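Transcriptional regulator Tm0710 (Thermotoga maritima, PDB 2A61) probably binds DNA as a dimeric, MarR-family winged helix-turn-helix regulator that controls transcription. Local coordinates at residues G30-Q35 with V68-A73; Q35-Q40 with V55-A60; K41-G46 with V100-I105. All coordinates share one frame; numbering follows the deposited sequence.

Interaction 1: residues G30-Q35 with V68-A73; sequences GITPAQ and VKRLEA
T32 OG1, whose neighbouring methyl CG2 lies near the plane of the R70 guanidinium at its edge, is gripped twice: it accepts from Q35 N at 3.2 Å and is hydrogen-bonded to the carbonyl of G58 of the second subunit. In return, T32 N gives a nearly straight bond (170° at the hydrogen) to Q35 OE1 at 3.0 Å, in the carbonyl plane on a lone pair. These reciprocal bonds define a capping box at the start of helix 33-45, and the bond from T32 N to OE1 helps fix the rotation of the Q35 amide.

The held amide then meets helix 61-73. Q35 CG lies beside the backbone N (chi1 -75°) and the chain runs on extended, which carries the amide to R70 and L71. Q35 NE2 stands 3.4 Å above the guanidinium plane of R70, toward its rim, the two planes being 32° apart. The same nitrogen lies 3.7 Å from L71 CG and makes a weak hydrogen bond to L67 O. L71 runs past Q35 in the opposite direction, bringing its CD1 to 3.7 Å from Q35 O.

An alanine in place of this glutamine is likely to leave T32 N without its side-chain acceptor and open a gap beside L71 and R70. The chemistry thus implies that one amide serves two helices, its oxygen closing the capping box at the start of the first and its nitrogen packing on the second.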
loop_
_atom_site.group_PDB
_atom_site.type_symbol
_atom_site.label_atom_id
_atom_site.label_comp_id
_atom_site.label_asym_id
_atom_site.label_seq_id
_atom_site.Cartn_x
_atom_site.Cartn_y
_atom_site.Cartn_z
ATOM N N GLY A 30 -5.746 -8.147 -16.426
ATOM C CA GLY A 30 -4.494 -8.897 -16.354
ATOM C C GLY A 30 -3.297 -8.124 -15.844
ATOM O O GLY A 30 -2.136 -8.506 -16.168
ATOM N N ILE A 31 -3.549 -7.045 -15.070
ATOM C CA ILE A 31 -2.435 -6.191 -14.528
ATOM C C ILE A 31 -1.955 -6.688 -13.171
ATOM O O ILE A 31 -2.754 -6.962 -12.281
ATOM C CB ILE A 31 -2.842 -4.677 -14.535
ATOM C CG1 ILE A 31 -3.065 -4.267 -16.014
ATOM C CG2 ILE A 31 -1.810 -3.756 -13.798
ATOM C CD1 ILE A 31 -3.814 -2.968 -16.192
ATOM N N THR A 32 -0.650 -6.880 -13.022
ATOM C CA THR A 32 -0.150 -7.446 -11.769
ATOM C C THR A 32 -0.006 -6.314 -10.722
ATOM O O THR A 32 0.028 -5.120 -11.085
ATOM C CB THR A 32 1.223 -8.148 -11.944
ATOM O OG1 THR A 32 2.244 -7.143 -12.081
ATOM C CG2 THR A 32 1.254 -9.130 -13.200
ATOM N N PRO A 33 0.065 -6.672 -9.415
ATOM C CA PRO A 33 0.307 -5.640 -8.350
ATOM C C PRO A 33 1.489 -4.660 -8.600
ATOM O O PRO A 33 1.341 -3.436 -8.393
ATOM C CB PRO A 33 0.543 -6.489 -7.095
ATOM C CG PRO A 33 -0.297 -7.762 -7.375
ATOM C CD PRO A 33 -0.218 -8.031 -8.863
ATOM N N ALA A 34 2.641 -5.185 -9.029
ATOM C CA ALA A 34 3.792 -4.357 -9.304
ATOM C C ALA A 34 3.552 -3.481 -10.524
ATOM O O ALA A 34 3.938 -2.305 -10.531
ATOM C CB ALA A 34 5.033 -5.205 -9.496
ATOM N N GLN A 35 2.896 -4.033 -11.548
ATOM C CA GLN A 35 2.514 -3.221 -12.698
ATOM C C GLN A 35 1.559 -2.092 -12.312
ATOM O O GLN A 35 1.681 -0.983 -12.822
ATOM C CB GLN A 35 1.867 -4.059 -13.770
ATOM C CG GLN A 35 2.822 -4.964 -14.606
ATOM C CD GLN A 35 2.037 -5.647 -15.735
ATOM O OE1 GLN A 35 1.024 -6.290 -15.471
ATOM N NE2 GLN A 35 2.496 -5.490 -17.003
ATOM N N VAL A 68 7.319 -2.759 -17.486
ATOM C CA VAL A 68 7.002 -1.586 -18.323
ATOM C C VAL A 68 6.770 -2.010 -19.790
ATOM O O VAL A 68 5.861 -1.531 -20.444
ATOM C CB VAL A 68 8.123 -0.550 -18.187
ATOM C CG1 VAL A 68 8.042 0.513 -19.284
ATOM C CG2 VAL A 68 8.070 0.101 -16.734
ATOM N N LYS A 69 7.608 -2.903 -20.283
ATOM C CA LYS A 69 7.504 -3.397 -21.689
ATOM C C LYS A 69 6.121 -3.967 -22.009
ATOM O O LYS A 69 5.580 -3.738 -23.090
ATOM C CB LYS A 69 8.568 -4.475 -21.895
ATOM C CG LYS A 69 8.542 -5.229 -23.201
ATOM C CD LYS A 69 9.723 -6.207 -23.288
ATOM C CE LYS A 69 9.635 -7.340 -22.230
ATOM N NZ LYS A 69 10.826 -8.230 -22.235
ATOM N N ARG A 70 5.555 -4.709 -21.055
ATOM C CA ARG A 70 4.192 -5.264 -21.203
ATOM C C ARG A 70 3.145 -4.158 -21.127
ATOM O O ARG A 70 2.197 -4.151 -21.876
ATOM C CB ARG A 70 3.890 -6.221 -20.080
ATOM C CG ARG A 70 4.262 -7.668 -20.315
ATOM C CD ARG A 70 3.581 -8.451 -19.123
ATOM N NE ARG A 70 4.564 -8.517 -18.070
ATOM C CZ ARG A 70 4.340 -8.836 -16.810
ATOM N NH1 ARG A 70 3.121 -9.105 -16.372
ATOM N NH2 ARG A 70 5.372 -8.883 -16.008
ATOM N N LEU A 71 3.319 -3.219 -20.202
ATOM C CA LEU A 71 2.379 -2.093 -20.109
ATOM C C LEU A 71 2.380 -1.225 -21.366
ATOM O O LEU A 71 1.345 -0.680 -21.736
ATOM C CB LEU A 71 2.668 -1.239 -18.852
ATOM C CG LEU A 71 2.309 -1.867 -17.498
ATOM C CD1 LEU A 71 2.848 -1.012 -16.327
ATOM C CD2 LEU A 71 0.774 -2.057 -17.330
ATOM N N GLU A 72 3.558 -1.007 -21.945
ATOM C CA GLU A 72 3.710 -0.254 -23.214
ATOM C C GLU A 72 3.086 -1.040 -24.379
ATOM O O GLU A 72 2.277 -0.500 -25.136
ATOM C CB GLU A 72 5.203 -0.002 -23.494
ATOM C CG GLU A 72 5.809 1.112 -22.613
ATOM C CD GLU A 72 7.181 1.534 -23.108
ATOM O OE1 GLU A 72 8.148 0.761 -22.900
ATOM O OE2 GLU A 72 7.275 2.625 -23.755
ATOM N N ALA A 73 3.416 -2.327 -24.481
ATOM C CA ALA A 73 2.847 -3.152 -25.585
ATOM C C ALA A 73 1.320 -3.216 -25.497
ATOM O O ALA A 73 0.633 -3.195 -26.534
ATOM C CB ALA A 73 3.450 -4.602 -25.570
HETATM O O HOH W 1 0.795 -9.331 -16.956
#

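Interaction 2: residues Q35-Q40 with V55-A60; sequences QFDILQ and VLLGVA
L57 and I38 each carry their gamma branch beside the backbone N (L57 CG at chi1 -68°, I38 CG1 at -66°), and the extended second torsion of I38 (167°) sends its CD1 outward from helix 33-45. The two side chains cross at about a right angle. L57 CD1 lies 3.8 Å from I38 CG1 and equally far from I38 CD1, while the other methyl, L57 CD2, rests 3.8 Å from D37 CB. L57 thus straddles two successive residues of the facing helix, one methyl to each.

L56, by contrast, has CG opposite its backbone N, and its CD2 comes 3.9 Å from the backbone O of D37. No hydrogen bond links the two segments; the carboxylate of D37 instead forms a salt bridge through OD1 with R23 of helix 5-23. Immediately after L57, G58 takes positive phi as the C-prime residue of a Schellman motif, in which V59 N reaches S54 O and G58 N reaches V55 O.

I38 and L57 both also touch L67 of helix 61-73, so three helices converge here. Such convergence, with helices 50-57 and 61-73 joined by a tight turn, is the helix-turn-helix core of the MarR winged-helix fold.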
loop_
_atom_site.group_PDB
_atom_site.type_symbol
_atom_site.label_atom_id
_atom_site.label_comp_id
_atom_site.label_asym_id
_atom_site.label_seq_id
_atom_site.Cartn_x
_atom_site.Cartn_y
_atom_site.Cartn_z
ATOM N N GLN A 35 2.896 -4.033 -11.548
ATOM C CA GLN A 35 2.514 -3.221 -12.698
ATOM C C GLN A 35 1.559 -2.092 -12.312
ATOM O O GLN A 35 1.681 -0.983 -12.822
ATOM C CB GLN A 35 1.867 -4.059 -13.770
ATOM C CG GLN A 35 2.822 -4.964 -14.606
ATOM C CD GLN A 35 2.037 -5.647 -15.735
ATOM O OE1 GLN A 35 1.024 -6.290 -15.471
ATOM N NE2 GLN A 35 2.496 -5.490 -17.003
ATOM N N PHE A 36 0.572 -2.393 -11.478
ATOM C CA PHE A 36 -0.356 -1.363 -11.027
ATOM C C PHE A 36 0.325 -0.263 -10.190
ATOM O O PHE A 36 -0.004 0.914 -10.315
ATOM C CB PHE A 36 -1.494 -1.995 -10.196
ATOM C CG PHE A 36 -2.487 -1.002 -9.693
ATOM C CD1 PHE A 36 -3.303 -0.308 -10.581
ATOM C CD2 PHE A 36 -2.626 -0.763 -8.333
ATOM C CE1 PHE A 36 -4.229 0.631 -10.101
ATOM C CE2 PHE A 36 -3.548 0.171 -7.868
ATOM C CZ PHE A 36 -4.335 0.853 -8.764
ATOM N N ASP A 37 1.265 -0.665 -9.341
ATOM C CA ASP A 37 2.050 0.289 -8.548
ATOM C C ASP A 37 2.824 1.296 -9.443
ATOM O O ASP A 37 2.921 2.482 -9.099
ATOM C CB ASP A 37 3.034 -0.443 -7.649
ATOM C CG ASP A 37 2.376 -1.122 -6.446
ATOM O OD1 ASP A 37 1.306 -0.676 -5.939
ATOM O OD2 ASP A 37 2.959 -2.151 -6.026
ATOM N N ILE A 38 3.385 0.814 -10.559
ATOM C CA ILE A 38 3.970 1.713 -11.574
ATOM C C ILE A 38 2.911 2.643 -12.166
ATOM O O ILE A 38 3.131 3.858 -12.271
ATOM C CB ILE A 38 4.626 0.936 -12.731
ATOM C CG1 ILE A 38 5.852 0.157 -12.212
ATOM C CG2 ILE A 38 4.911 1.852 -13.903
ATOM C CD1 ILE A 38 6.350 -0.846 -13.206
ATOM N N LEU A 39 1.771 2.084 -12.550
ATOM C CA LEU A 39 0.729 2.895 -13.209
ATOM C C LEU A 39 0.148 3.930 -12.283
ATOM O O LEU A 39 -0.062 5.078 -12.702
ATOM C CB LEU A 39 -0.426 2.052 -13.729
ATOM C CG LEU A 39 -0.280 1.174 -14.950
ATOM C CD1 LEU A 39 -1.583 0.354 -15.137
ATOM C CD2 LEU A 39 -0.013 2.045 -16.171
ATOM N N GLN A 40 -0.138 3.538 -11.029
ATOM C CA GLN A 40 -0.718 4.486 -10.076
ATOM C C GLN A 40 0.236 5.584 -9.620
ATOM O O GLN A 40 -0.200 6.699 -9.414
ATOM C CB GLN A 40 -1.430 3.797 -8.889
ATOM C CG GLN A 40 -0.559 3.202 -7.866
ATOM C CD GLN A 40 -1.330 2.858 -6.571
ATOM O OE1 GLN A 40 -0.881 2.039 -5.776
ATOM N NE2 GLN A 40 -2.481 3.496 -6.367
ATOM N N VAL A 55 13.525 2.346 -7.884
ATOM C CA VAL A 55 13.646 2.789 -6.482
ATOM C C VAL A 55 12.295 2.663 -5.787
ATOM O O VAL A 55 12.244 2.177 -4.664
ATOM C CB VAL A 55 14.240 4.231 -6.374
ATOM C CG1 VAL A 55 14.168 4.756 -4.953
ATOM C CG2 VAL A 55 15.716 4.247 -6.876
ATOM N N LEU A 56 11.226 3.093 -6.462
ATOM C CA LEU A 56 9.857 3.001 -5.956
ATOM C C LEU A 56 9.430 1.585 -5.604
ATOM O O LEU A 56 8.922 1.321 -4.495
ATOM C CB LEU A 56 8.854 3.567 -7.001
ATOM C CG LEU A 56 7.368 3.179 -6.832
ATOM C CD1 LEU A 56 6.620 4.076 -5.769
ATOM C CD2 LEU A 56 6.661 3.141 -8.191
ATOM N N LEU A 57 9.597 0.669 -6.561
ATOM C CA LEU A 57 9.226 -0.725 -6.318
ATOM C C LEU A 57 10.194 -1.436 -5.415
ATOM O O LEU A 57 9.803 -2.338 -4.660
ATOM C CB LEU A 57 9.117 -1.512 -7.624
ATOM C CG LEU A 57 7.982 -1.136 -8.554
ATOM C CD1 LEU A 57 8.151 -1.783 -9.945
ATOM C CD2 LEU A 57 6.662 -1.452 -7.958
ATOM N N GLY A 58 11.453 -1.021 -5.473
ATOM C CA GLY A 58 12.539 -1.747 -4.793
ATOM C C GLY A 58 12.972 -3.011 -5.504
ATOM O O GLY A 58 13.358 -4.008 -4.851
ATOM N N VAL A 59 12.904 -2.975 -6.841
ATOM C CA VAL A 59 13.370 -4.088 -7.686
ATOM C C VAL A 59 14.434 -3.606 -8.688
ATOM O O VAL A 59 14.471 -2.425 -9.052
ATOM C CB VAL A 59 12.200 -4.829 -8.450
ATOM C CG1 VAL A 59 11.259 -5.611 -7.453
ATOM C CG2 VAL A 59 11.419 -3.894 -9.409
ATOM N N ALA A 60 15.276 -4.530 -9.136
ATOM C CA ALA A 60 16.273 -4.273 -10.177
ATOM C C ALA A 60 15.689 -3.666 -11.461
ATOM O O ALA A 60 14.481 -3.806 -11.766
ATOM C CB ALA A 60 17.042 -5.562 -10.493
#

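Interaction 3: residues K41-G46 with V100-I105; sequences KIYFEG and VIEKVI
The chief interaction is a CH-pi contact between Y43 and I101. The methyl I101 CG2 sits 3.4 Å from the centroid of the Y43 ring and only 5° off the ring normal, over the middle of one face. The Y43 torsion explains the placement: with CG opposite the backbone N (chi1 177°), the ring is carried alongside I101, the two side chains running past each other in opposite directions, with one face over CG2.

Apolar packing extends from that point. I101 CB lies 3.7 Å from Y43 CD1, and I101 CG1 lies 3.9 Å from Y43 CG, so the whole branch point of the isoleucine is spread along the aromatic ring. The edge of Y43 is turned to its neighbour F44, with Y43 CD2 3.6 Å above the centre of the F44 ring.

Polar links lie at the periphery. Y43 OH is 2.6 Å from a water, which in turn donates to E102 OE2, forming a bridge between the helices; the same carboxylate oxygen has a salt bridge with R95. Within helix 33-45, K41 NZ forms a salt bridge with E45 OE1 at 2.8 Å, approaching from above the carboxylate plane, 74° out of it. E45 OE2 has a second cationic partner in K48.

The contact therefore joins the C-terminal end of helix 33-45 to the long helix 95-119. F44 and I105 touch R12 of the second subunit, placing this junction beside the dimer partner. I101 also touches F36, L39 and Q40 along helix 33-45, while I93 of strand 88-93 packs on both Y43 and I101.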
loop_
_atom_site.group_PDB
_atom_site.type_symbol
_atom_site.label_atom_id
_atom_site.label_comp_id
_atom_site.label_asym_id
_atom_site.label_seq_id
_atom_site.Cartn_x
_atom_site.Cartn_y
_atom_site.Cartn_z
ATOM N N LYS A 41 1.525 5.267 -9.516
ATOM C CA LYS A 41 2.557 6.267 -9.259
ATOM C C LYS A 41 2.633 7.338 -10.343
ATOM O O LYS A 41 2.682 8.537 -10.024
ATOM C CB LYS A 41 3.908 5.597 -9.091
ATOM C CG LYS A 41 5.053 6.537 -8.799
ATOM C CD LYS A 41 4.801 7.482 -7.582
ATOM C CE LYS A 41 4.555 6.749 -6.247
ATOM N NZ LYS A 41 4.226 7.656 -5.048
ATOM N N ILE A 42 2.603 6.911 -11.606
ATOM C CA ILE A 42 2.665 7.838 -12.718
ATOM C C ILE A 42 1.333 8.583 -12.796
ATOM O O ILE A 42 1.302 9.765 -13.139
ATOM C CB ILE A 42 3.002 7.112 -14.074
ATOM C CG1 ILE A 42 4.393 6.480 -14.004
ATOM C CG2 ILE A 42 2.888 8.082 -15.267
ATOM C CD1 ILE A 42 4.697 5.406 -15.167
ATOM N N TYR A 43 0.234 7.899 -12.487
ATOM C CA TYR A 43 -1.073 8.532 -12.529
ATOM C C TYR A 43 -1.129 9.728 -11.573
ATOM O O TYR A 43 -1.671 10.774 -11.904
ATOM C CB TYR A 43 -2.164 7.533 -12.150
ATOM C CG TYR A 43 -3.571 8.116 -12.091
ATOM C CD1 TYR A 43 -4.428 8.027 -13.191
ATOM C CD2 TYR A 43 -4.059 8.730 -10.911
ATOM C CE1 TYR A 43 -5.728 8.568 -13.134
ATOM C CE2 TYR A 43 -5.344 9.259 -10.843
ATOM C CZ TYR A 43 -6.171 9.139 -11.954
ATOM O OH TYR A 43 -7.429 9.634 -11.902
ATOM N N PHE A 44 -0.544 9.552 -10.398
ATOM C CA PHE A 44 -0.617 10.587 -9.371
ATOM C C PHE A 44 0.508 11.607 -9.452
ATOM O O PHE A 44 0.266 12.799 -9.166
ATOM C CB PHE A 44 -0.722 9.969 -7.960
ATOM C CG PHE A 44 -2.072 9.357 -7.661
ATOM C CD1 PHE A 44 -3.232 10.148 -7.643
ATOM C CD2 PHE A 44 -2.178 7.986 -7.376
ATOM C CE1 PHE A 44 -4.499 9.582 -7.341
ATOM C CE2 PHE A 44 -3.424 7.391 -7.115
ATOM C CZ PHE A 44 -4.580 8.174 -7.117
ATOM N N GLU A 45 1.717 11.175 -9.805
ATOM C CA GLU A 45 2.881 12.059 -9.775
ATOM C C GLU A 45 3.426 12.440 -11.139
ATOM O O GLU A 45 4.315 13.296 -11.252
ATOM C CB GLU A 45 3.986 11.454 -8.924
ATOM C CG GLU A 45 3.502 10.851 -7.646
ATOM C CD GLU A 45 4.627 10.600 -6.686
ATOM O OE1 GLU A 45 4.339 10.456 -5.482
ATOM O OE2 GLU A 45 5.808 10.602 -7.118
ATOM N N GLY A 46 2.881 11.836 -12.192
ATOM C CA GLY A 46 3.357 12.121 -13.534
ATOM C C GLY A 46 4.568 11.301 -13.956
ATOM O O GLY A 46 4.899 10.301 -13.326
ATOM N N VAL A 100 -7.829 2.435 -15.967
ATOM C CA VAL A 100 -7.564 1.360 -15.014
ATOM C C VAL A 100 -7.640 1.990 -13.586
ATOM O O VAL A 100 -8.414 1.526 -12.766
ATOM C CB VAL A 100 -6.174 0.736 -15.220
ATOM C CG1 VAL A 100 -5.891 -0.306 -14.096
ATOM C CG2 VAL A 100 -6.021 0.100 -16.621
ATOM N N ILE A 101 -6.864 3.059 -13.322
ATOM C CA ILE A 101 -6.911 3.728 -12.018
ATOM C C ILE A 101 -8.333 4.187 -11.684
ATOM O O ILE A 101 -8.806 3.986 -10.561
ATOM C CB ILE A 101 -5.864 4.907 -11.923
ATOM C CG1 ILE A 101 -4.462 4.343 -11.654
ATOM C CG2 ILE A 101 -6.140 5.796 -10.727
ATOM C CD1 ILE A 101 -3.795 3.827 -12.850
ATOM N N GLU A 102 -9.021 4.778 -12.676
ATOM C CA GLU A 102 -10.407 5.237 -12.488
ATOM C C GLU A 102 -11.372 4.105 -12.105
ATOM O O GLU A 102 -12.292 4.312 -11.321
ATOM C CB GLU A 102 -10.906 5.906 -13.772
ATOM C CG GLU A 102 -10.191 7.234 -14.055
ATOM C CD GLU A 102 -10.554 7.893 -15.379
ATOM O OE1 GLU A 102 -11.253 7.283 -16.260
ATOM O OE2 GLU A 102 -10.109 9.041 -15.539
ATOM N N LYS A 103 -11.191 2.929 -12.710
ATOM C CA LYS A 103 -11.983 1.722 -12.349
ATOM C C LYS A 103 -11.669 1.174 -10.958
ATOM O O LYS A 103 -12.562 0.698 -10.257
ATOM C CB LYS A 103 -11.842 0.646 -13.425
ATOM C CG LYS A 103 -12.782 0.919 -14.632
ATOM C CD LYS A 103 -12.619 -0.055 -15.820
ATOM C CE LYS A 103 -13.410 0.458 -17.045
ATOM N NZ LYS A 103 -12.948 -0.178 -18.336
ATOM N N VAL A 104 -10.413 1.256 -10.543
ATOM C CA VAL A 104 -10.047 0.941 -9.153
ATOM C C VAL A 104 -10.783 1.881 -8.133
ATOM O O VAL A 104 -11.363 1.423 -7.114
ATOM C CB VAL A 104 -8.493 0.936 -8.969
ATOM C CG1 VAL A 104 -8.100 0.884 -7.480
ATOM C CG2 VAL A 104 -7.856 -0.217 -9.754
ATOM N N ILE A 105 -10.723 3.181 -8.411
ATOM C CA ILE A 105 -11.335 4.202 -7.566
ATOM C C ILE A 105 -12.861 4.036 -7.517
ATOM O O ILE A 105 -13.478 4.050 -6.431
ATOM C CB ILE A 105 -10.915 5.630 -8.047
ATOM C CG1 ILE A 105 -9.403 5.823 -7.804
ATOM C CG2 ILE A 105 -11.740 6.668 -7.341
ATOM C CD1 ILE A 105 -8.818 7.097 -8.351
HETATM O O HOH W 2 -8.496 10.380 -14.143
#

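How the interactions relate
From the N terminus, the first segments of all three contacts lie on helix 33-45 or at its ends. Interaction 2 closes the shortest loop, returning at 55-60 on helix 50-57. Interaction 1 starts slightly earlier and returns later, at 68-73 on helix 61-73, so interaction 2 is nested within it; they share Q35, and V68 CG2 packs 4.0 Å from I38 CD1. Interaction 3 leaves from 41-46, inside both loops, and closes only at 100-105 on helix 95-119, beyond the strands 77-82 and 88-93, thereby crossing both. Helix 33-45 thus ties the two helices of the helix-turn-helix to the long helix after the wing, and all three contacts touch the second subunit.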